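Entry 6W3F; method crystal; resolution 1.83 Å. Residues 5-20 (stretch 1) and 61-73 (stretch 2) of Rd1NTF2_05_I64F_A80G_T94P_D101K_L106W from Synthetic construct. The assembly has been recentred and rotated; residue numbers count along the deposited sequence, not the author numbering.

Stretch 1 5-20: DTARKIIKTLLDIMRE
Stretch 2 (61-73) DHISFTLKSLHNH

A helix packed along a strand can show a simple plan: an apolar stripe in the middle, polar clasps at the ends. This synthetic construct is a compact example. Residues 6-20 form a regular α-helix, phi/psi near -60/-45, with i to i-4 bonds such as I11 N to A7 O, 3.0 Å; residues 62-73 form an extended strand, phi mostly between -105 and -150 and psi 113 to 168, irregular at L67 (-67/128) and K68 (-106/-39). The two run nearly antiparallel, at 164°, their axes approaching to 9.3 Å. CA neighbours set the register: A7 CA to L70 CA is 7.9 Å, I11 CA to F65 CA 7.5 Å and L15 CA to S64 CA 7.2 Å.

Apolar packing follows that register. A7, I11 and L15, spaced four apart, direct their CA-to-CB bonds toward the strand. A7 is buried, and its single methyl, CB, lies 4.0 Å from L70 CD2 and 4.3 Å from L67 CD2. I11 (chi1 m, chi2 t) extends CD1 to 3.6 Å from F65 CD2, meeting the ring at its edge. F65 (t, chi2 79°) and I63 (t, t) share chi1 with L67 and L70 (both t, p). L15 (m, t) places CD2 4.3 Å from I63 CG1 and CD1 4.2 Å from F65 N, covering backbone as well as side chain. The whole contact buries 481 Å².

Direct hydrogen bonding is concentrated in R19. Its CB points sideways, but the extended m, t, t chain (chi4 160°) brings the guanidinium edge to a strand carbonyl: NH2 donates to I63 O at 2.6 Å (166°), while R19 NE to I63 O, 3.4 Å, is weak. R19 NH1 also forms a salt bridge with D16 OD1 at 3.5 Å.

Water bridges both ends. Water 1 donates to T6 OG1 (chi1 m) and accepts from N72 ND2 (t, chi2 24°), each 2.9 Å away; water 2 accepts from I63 N (2.8 Å) and, weakly, R19 NE (2.9 Å).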

# COMPACT_ATOMS: atom_id res chain seq x y z
N ASP A 5 1.16 -11.17 -13.48
CA ASP A 5 1.51 -11.33 -12.08
C ASP A 5 1.82 -10.01 -11.40
O ASP A 5 2.16 -10.01 -10.20
CB ASP A 5 2.70 -12.28 -11.93
CG ASP A 5 2.90 -12.75 -10.50
OD1 ASP A 5 1.94 -13.28 -9.88
OD2 ASP A 5 4.03 -12.59 -9.97
N THR A 6 1.68 -8.89 -12.11
CA THR A 6 2.08 -7.60 -11.56
C THR A 6 1.39 -7.35 -10.23
O THR A 6 2.04 -7.08 -9.21
CB THR A 6 1.75 -6.47 -12.55
OG1 THR A 6 2.43 -6.68 -13.78
CG2 THR A 6 2.16 -5.11 -11.97
N ALA A 7 0.06 -7.46 -10.20
CA ALA A 7 -0.68 -7.08 -9.01
C ALA A 7 -0.28 -7.93 -7.81
O ALA A 7 0.06 -7.40 -6.75
CB ALA A 7 -2.17 -7.17 -9.28
N ARG A 8 -0.32 -9.26 -7.94
CA ARG A 8 0.05 -10.12 -6.83
C ARG A 8 1.44 -9.77 -6.29
O ARG A 8 1.66 -9.72 -5.07
CB ARG A 8 0.01 -11.58 -7.28
CG ARG A 8 0.34 -12.58 -6.17
CD ARG A 8 1.01 -13.83 -6.73
NE ARG A 8 2.33 -13.52 -7.27
CZ ARG A 8 3.44 -13.49 -6.55
NH1 ARG A 8 3.39 -13.74 -5.24
NH2 ARG A 8 4.59 -13.20 -7.13
N LYS A 9 2.39 -9.55 -7.19
CA LYS A 9 3.76 -9.24 -6.78
C LYS A 9 3.83 -7.92 -6.01
O LYS A 9 4.49 -7.82 -4.96
CB LYS A 9 4.66 -9.21 -8.00
CG LYS A 9 6.17 -9.15 -7.67
N ILE A 10 3.17 -6.88 -6.52
CA ILE A 10 3.18 -5.59 -5.83
C ILE A 10 2.60 -5.74 -4.43
O ILE A 10 3.15 -5.21 -3.45
CB ILE A 10 2.43 -4.53 -6.65
CG1 ILE A 10 3.26 -4.16 -7.88
CG2 ILE A 10 2.13 -3.32 -5.78
CD1 ILE A 10 2.55 -3.20 -8.83
N ILE A 11 1.47 -6.46 -4.29
CA ILE A 11 0.82 -6.61 -2.99
C ILE A 11 1.76 -7.30 -2.01
O ILE A 11 1.91 -6.87 -0.86
CB ILE A 11 -0.51 -7.37 -3.14
CG1 ILE A 11 -1.48 -6.53 -3.98
CG2 ILE A 11 -1.14 -7.69 -1.78
CD1 ILE A 11 -2.71 -7.24 -4.41
N LYS A 12 2.40 -8.39 -2.43
CA LYS A 12 3.25 -9.15 -1.51
C LYS A 12 4.49 -8.34 -1.11
O LYS A 12 4.90 -8.33 0.07
CB LYS A 12 3.66 -10.48 -2.14
CG LYS A 12 4.53 -11.34 -1.19
CD LYS A 12 4.72 -12.76 -1.72
CE LYS A 12 5.30 -13.68 -0.65
NZ LYS A 12 6.53 -13.10 -0.03
N THR A 13 5.15 -7.72 -2.08
CA THR A 13 6.30 -6.87 -1.76
C THR A 13 5.89 -5.83 -0.74
O THR A 13 6.51 -5.70 0.32
CB THR A 13 6.85 -6.22 -3.03
OG1 THR A 13 7.25 -7.24 -3.96
CG2 THR A 13 8.05 -5.32 -2.72
N LEU A 14 4.79 -5.13 -1.02
CA LEU A 14 4.35 -4.07 -0.12
C LEU A 14 4.04 -4.62 1.26
O LEU A 14 4.46 -4.06 2.27
CB LEU A 14 3.15 -3.34 -0.70
CG LEU A 14 3.35 -1.86 -1.00
CD1 LEU A 14 2.03 -1.14 -1.34
CD2 LEU A 14 4.05 -1.15 0.17
N LEU A 15 3.29 -5.74 1.32
CA LEU A 15 2.91 -6.31 2.61
C LEU A 15 4.14 -6.76 3.40
O LEU A 15 4.21 -6.56 4.61
CB LEU A 15 1.98 -7.50 2.41
CG LEU A 15 0.51 -7.26 2.05
CD1 LEU A 15 -0.20 -8.59 1.82
CD2 LEU A 15 -0.17 -6.44 3.16
N ASP A 16 5.09 -7.39 2.73
CA ASP A 16 6.30 -7.82 3.41
C ASP A 16 7.13 -6.62 3.89
O ASP A 16 7.71 -6.67 4.98
CB ASP A 16 7.11 -8.72 2.48
CG ASP A 16 6.45 -10.08 2.26
OD1 ASP A 16 5.43 -10.34 2.93
OD2 ASP A 16 6.93 -10.87 1.42
N ILE A 17 7.21 -5.55 3.11
CA ILE A 17 7.89 -4.35 3.60
C ILE A 17 7.20 -3.83 4.86
O ILE A 17 7.85 -3.59 5.89
CB ILE A 17 7.95 -3.28 2.49
CG1 ILE A 17 8.91 -3.74 1.38
CG2 ILE A 17 8.37 -1.93 3.08
CD1 ILE A 17 8.90 -2.86 0.16
N MET A 18 5.88 -3.71 4.82
CA MET A 18 5.18 -3.15 5.98
C MET A 18 5.29 -4.07 7.19
O MET A 18 5.50 -3.59 8.30
CB MET A 18 3.71 -2.90 5.63
CG MET A 18 3.55 -1.69 4.73
SD MET A 18 1.89 -1.52 4.12
CE MET A 18 2.04 0.03 3.24
N ARG A 19 5.13 -5.38 6.99
CA ARG A 19 5.30 -6.32 8.09
C ARG A 19 6.68 -6.19 8.71
O ARG A 19 6.83 -6.22 9.94
CB ARG A 19 5.07 -7.75 7.60
CG ARG A 19 3.60 -8.05 7.32
CD ARG A 19 3.41 -9.39 6.60
NE ARG A 19 2.01 -9.65 6.26
CZ ARG A 19 1.62 -10.52 5.33
NH1 ARG A 19 2.51 -11.21 4.63
NH2 ARG A 19 0.33 -10.70 5.09
N GLU A 20 7.72 -6.07 7.88
CA GLU A 20 9.06 -5.80 8.38
C GLU A 20 9.09 -4.47 9.13
O GLU A 20 9.78 -4.33 10.14
CB GLU A 20 10.07 -5.80 7.23
N ASP A 61 -1.33 -7.18 14.42
CA ASP A 61 -0.80 -8.52 14.62
C ASP A 61 -0.74 -9.30 13.31
O ASP A 61 0.09 -10.21 13.16
CB ASP A 61 -1.66 -9.33 15.61
CG ASP A 61 -1.86 -8.65 16.93
OD1 ASP A 61 -1.18 -7.64 17.22
OD2 ASP A 61 -2.73 -9.14 17.69
N HIS A 62 -1.68 -9.04 12.40
CA HIS A 62 -1.69 -9.64 11.08
C HIS A 62 -2.29 -8.61 10.14
O HIS A 62 -3.23 -7.90 10.51
CB HIS A 62 -2.52 -10.92 10.98
CG HIS A 62 -2.80 -11.35 9.57
ND1 HIS A 62 -1.90 -12.10 8.83
CD2 HIS A 62 -3.85 -11.13 8.75
CE1 HIS A 62 -2.40 -12.33 7.63
NE2 HIS A 62 -3.58 -11.75 7.55
N ILE A 63 -1.74 -8.54 8.93
CA ILE A 63 -2.26 -7.64 7.92
C ILE A 63 -2.27 -8.40 6.60
O ILE A 63 -1.29 -9.07 6.26
CB ILE A 63 -1.43 -6.34 7.87
CG1 ILE A 63 -2.04 -5.34 6.89
CG2 ILE A 63 0.02 -6.67 7.53
CD1 ILE A 63 -1.39 -3.96 6.98
N SER A 64 -3.38 -8.33 5.88
CA SER A 64 -3.48 -8.91 4.55
C SER A 64 -4.36 -8.01 3.71
O SER A 64 -5.03 -7.11 4.22
CB SER A 64 -4.05 -10.34 4.59
OG SER A 64 -5.26 -10.37 5.32
N PHE A 65 -4.34 -8.26 2.39
CA PHE A 65 -5.12 -7.50 1.43
C PHE A 65 -5.69 -8.45 0.39
O PHE A 65 -4.96 -9.25 -0.20
CB PHE A 65 -4.27 -6.43 0.76
CG PHE A 65 -4.98 -5.67 -0.33
CD1 PHE A 65 -5.85 -4.65 -0.03
CD2 PHE A 65 -4.74 -5.95 -1.67
CE1 PHE A 65 -6.48 -3.92 -1.03
CE2 PHE A 65 -5.36 -5.21 -2.68
CZ PHE A 65 -6.22 -4.21 -2.36
N THR A 66 -7.01 -8.38 0.21
CA THR A 66 -7.72 -9.19 -0.77
C THR A 66 -8.17 -8.29 -1.91
O THR A 66 -9.02 -7.41 -1.72
CB THR A 66 -8.92 -9.88 -0.14
OG1 THR A 66 -8.45 -10.75 0.90
CG2 THR A 66 -9.69 -10.66 -1.19
N LEU A 67 -7.59 -8.51 -3.09
CA LEU A 67 -7.91 -7.70 -4.25
C LEU A 67 -9.35 -7.93 -4.70
O LEU A 67 -9.77 -9.07 -4.91
CB LEU A 67 -6.95 -8.05 -5.39
CG LEU A 67 -7.01 -7.30 -6.71
CD1 LEU A 67 -6.67 -5.85 -6.47
CD2 LEU A 67 -6.04 -7.94 -7.70
N LYS A 68 -10.10 -6.83 -4.86
CA LYS A 68 -11.45 -6.86 -5.43
C LYS A 68 -11.49 -6.31 -6.86
O LYS A 68 -12.21 -6.86 -7.70
CB LYS A 68 -12.42 -6.06 -4.56
CG LYS A 68 -13.86 -6.03 -5.07
N SER A 69 -10.74 -5.25 -7.16
CA SER A 69 -10.74 -4.72 -8.51
C SER A 69 -9.36 -4.19 -8.87
O SER A 69 -8.60 -3.76 -7.99
CB SER A 69 -11.80 -3.62 -8.67
OG SER A 69 -11.36 -2.46 -7.96
N LEU A 70 -9.06 -4.25 -10.16
CA LEU A 70 -7.75 -3.90 -10.70
C LEU A 70 -7.95 -3.31 -12.08
O LEU A 70 -8.71 -3.85 -12.89
CB LEU A 70 -6.86 -5.13 -10.81
CG LEU A 70 -5.59 -4.99 -11.64
CD1 LEU A 70 -4.57 -4.11 -10.89
CD2 LEU A 70 -5.00 -6.38 -11.93
N HIS A 71 -7.25 -2.21 -12.36
CA HIS A 71 -7.16 -1.63 -13.69
C HIS A 71 -5.68 -1.32 -13.89
O HIS A 71 -5.10 -0.62 -13.07
CB HIS A 71 -8.03 -0.38 -13.81
CG HIS A 71 -7.82 0.40 -15.08
ND1 HIS A 71 -7.46 1.74 -15.09
CD2 HIS A 71 -7.93 0.04 -16.38
CE1 HIS A 71 -7.36 2.16 -16.34
NE2 HIS A 71 -7.63 1.15 -17.15
N ASN A 72 -5.06 -1.95 -14.90
CA ASN A 72 -3.61 -1.82 -15.14
C ASN A 72 -3.40 -1.61 -16.63
O ASN A 72 -3.71 -2.48 -17.44
CB ASN A 72 -2.83 -3.06 -14.68
CG ASN A 72 -1.33 -2.96 -14.95
OD1 ASN A 72 -0.78 -1.88 -15.06
ND2 ASN A 72 -0.66 -4.11 -15.04
N HIS A 73 -2.83 -0.46 -16.99
CA HIS A 73 -2.59 -0.17 -18.39
C HIS A 73 -1.59 0.97 -18.50
O HIS A 73 -1.62 1.91 -17.71
CB HIS A 73 -3.87 0.25 -19.10
CG HIS A 73 -3.67 0.67 -20.52
ND1 HIS A 73 -3.19 -0.20 -21.49
CD2 HIS A 73 -3.90 1.84 -21.15
CE1 HIS A 73 -3.15 0.43 -22.65
NE2 HIS A 73 -3.59 1.67 -22.48
O HOH W 1 2.03 -4.87 -15.95
O HOH W 2 0.86 -9.55 8.87